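Local coordinates for UPF0342 protein yheA (Bacillus subtilis, PDB 2OEE), which is of unknown function but belongs to the UPF0342 family of helical proteins related to the competence regulators YlbF and YmcA, at residues S84-M87 with E88-R92. Residues are numbered along the deposited sequence; the frame is centred on the assembly and turned at random.
Sequences SQLM and EAEQR
Met87, present as selenomethionine, and Glu90, three residues apart on helix 81-104, illustrate how a helix ties a side chain to the backbone of the preceding turn with little direct contact between side chains. In Glu90, CG stands anti to its own carbonyl carbon (chi1 -63°), which turns the extended chain back over the preceding turn: CG lies 3.2 Å from Leu86 O, and OE1 comes within 4.1 Å of Met87 CG, the two side chains crossing at a slant. A water bridges the Glu90 side chain to the backbone oxygen of Met87, donating to Glu90 OE1 at 2.9 Å and, more loosely, to Met87 O at 3.2 Å. That carbonyl oxygen therefore has two donors, the other being Gln91 N at 3.0 Å.

The backbone bonds beneath are the regular i to i+4 set of an alpha-helix, here within an all-helical subunit. Glu88 N bonds to Ser84 O, Ala89 N to Gln85 O, and Glu90 N to Leu86 O, the last with an N-H...O angle of 164°. Leu86 and Ala89 pack on helix 20-34, where they meet Leu25, Val32 and Leu28, while Leu86 and Met87 also reach Phe42 and Phe45 of helix 36-48.

Polar ends fan out from this scaffold. Glu88, also extended, runs back along the helix, CG resting 3.2 Å from Ser84 O, with its side chain about 5 Å from a bound calcium ion. Gln85 is hydrogen-bonded through OE1 to Lys82 NZ and through NE2 to Glu81 OE2, and Ser84 OG to His80 O. Glu90 spends its second carboxylate oxygen, OE2, on Tyr112 OH of the second subunit; an alanine here would probably leave that hydroxyl and the water without their carboxylate partner, weakening a polar tie between subunits.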
loop_
_atom_site.group_PDB
_atom_site.type_symbol
_atom_site.label_atom_id
_atom_site.label_comp_id
_atom_site.label_asym_id
_atom_site.label_seq_id
_atom_site.Cartn_x
_atom_site.Cartn_y
_atom_site.Cartn_z
ATOM N N SER A 84 -23.573 -1.700 -6.893
ATOM C CA SER A 84 -23.078 -0.528 -6.157
ATOM C C SER A 84 -22.604 -0.935 -4.775
ATOM O O SER A 84 -21.619 -0.392 -4.300
ATOM C CB SER A 84 -24.164 0.547 -5.996
ATOM O OG SER A 84 -24.446 1.119 -7.259
ATOM N N GLN A 85 -23.329 -1.868 -4.158
ATOM C CA GLN A 85 -22.964 -2.439 -2.839
ATOM C C GLN A 85 -21.624 -3.174 -2.882
ATOM O O GLN A 85 -20.801 -3.031 -1.977
ATOM C CB GLN A 85 -24.066 -3.365 -2.316
ATOM C CG GLN A 85 -25.349 -2.614 -1.890
ATOM C CD GLN A 85 -26.432 -3.505 -1.321
ATOM O OE1 GLN A 85 -26.208 -4.675 -0.983
ATOM N NE2 GLN A 85 -27.642 -2.962 -1.236
ATOM N N LEU A 86 -21.424 -3.971 -3.934
ATOM C CA LEU A 86 -20.125 -4.600 -4.185
ATOM C C LEU A 86 -18.998 -3.557 -4.368
ATOM O O LEU A 86 -17.927 -3.687 -3.757
ATOM C CB LEU A 86 -20.212 -5.565 -5.394
ATOM C CG LEU A 86 -18.884 -6.122 -5.942
ATOM C CD1 LEU A 86 -18.108 -6.915 -4.843
ATOM C CD2 LEU A 86 -19.141 -6.978 -7.185
HETATM N N MSE A 87 -19.239 -2.538 -5.187
HETATM C CA MSE A 87 -18.267 -1.476 -5.432
HETATM C C MSE A 87 -17.966 -0.693 -4.157
HETATM O O MSE A 87 -16.808 -0.344 -3.899
HETATM C CB MSE A 87 -18.713 -0.545 -6.574
HETATM C CG MSE A 87 -18.667 -1.244 -7.970
HETATM SE SE MSE A 87 -19.238 -0.182 -9.333
HETATM C CE MSE A 87 -18.017 1.135 -9.327
ATOM N N GLU A 88 -19.001 -0.456 -3.353
ATOM C CA GLU A 88 -18.806 0.170 -2.043
ATOM C C GLU A 88 -17.957 -0.715 -1.121
ATOM O O GLU A 88 -17.036 -0.208 -0.458
ATOM C CB GLU A 88 -20.153 0.522 -1.412
ATOM C CG GLU A 88 -20.817 1.775 -2.038
ATOM C CD GLU A 88 -22.311 1.945 -1.692
ATOM O OE1 GLU A 88 -22.990 0.966 -1.318
ATOM O OE2 GLU A 88 -22.826 3.073 -1.827
ATOM N N ALA A 89 -18.268 -2.016 -1.059
ATOM C CA ALA A 89 -17.438 -2.970 -0.295
ATOM C C ALA A 89 -15.991 -3.031 -0.788
ATOM O O ALA A 89 -15.069 -3.110 0.040
ATOM C CB ALA A 89 -18.064 -4.365 -0.255
ATOM N N GLU A 90 -15.777 -2.992 -2.109
ATOM C CA GLU A 90 -14.420 -2.849 -2.675
ATOM C C GLU A 90 -13.684 -1.605 -2.178
ATOM O O GLU A 90 -12.525 -1.702 -1.787
ATOM C CB GLU A 90 -14.431 -2.783 -4.211
ATOM C CG GLU A 90 -14.957 -4.041 -4.896
ATOM C CD GLU A 90 -14.813 -3.944 -6.405
ATOM O OE1 GLU A 90 -14.999 -2.836 -6.949
ATOM O OE2 GLU A 90 -14.477 -4.963 -7.027
ATOM N N GLN A 91 -14.349 -0.445 -2.224
ATOM C CA GLN A 91 -13.737 0.807 -1.798
ATOM C C GLN A 91 -13.420 0.787 -0.290
ATOM O O GLN A 91 -12.358 1.257 0.123
ATOM C CB GLN A 91 -14.610 2.015 -2.190
ATOM C CG GLN A 91 -13.971 3.406 -1.960
ATOM C CD GLN A 91 -12.628 3.656 -2.697
ATOM O OE1 GLN A 91 -12.263 2.967 -3.669
ATOM N NE2 GLN A 91 -11.893 4.659 -2.223
ATOM N N ARG A 92 -14.329 0.236 0.514
ATOM C CA ARG A 92 -14.045 0.040 1.944
ATOM C C ARG A 92 -12.860 -0.928 2.203
ATOM O O ARG A 92 -12.060 -0.695 3.111
ATOM C CB ARG A 92 -15.283 -0.411 2.701
ATOM C CG ARG A 92 -16.393 0.661 2.738
ATOM C CD ARG A 92 -17.455 0.312 3.757
ATOM N NE ARG A 92 -17.948 -1.062 3.590
ATOM C CZ ARG A 92 -18.993 -1.409 2.836
ATOM N NH1 ARG A 92 -19.674 -0.493 2.165
ATOM N NH2 ARG A 92 -19.360 -2.680 2.761
HETATM O O HOH W 1 -14.930 -0.019 -6.442
#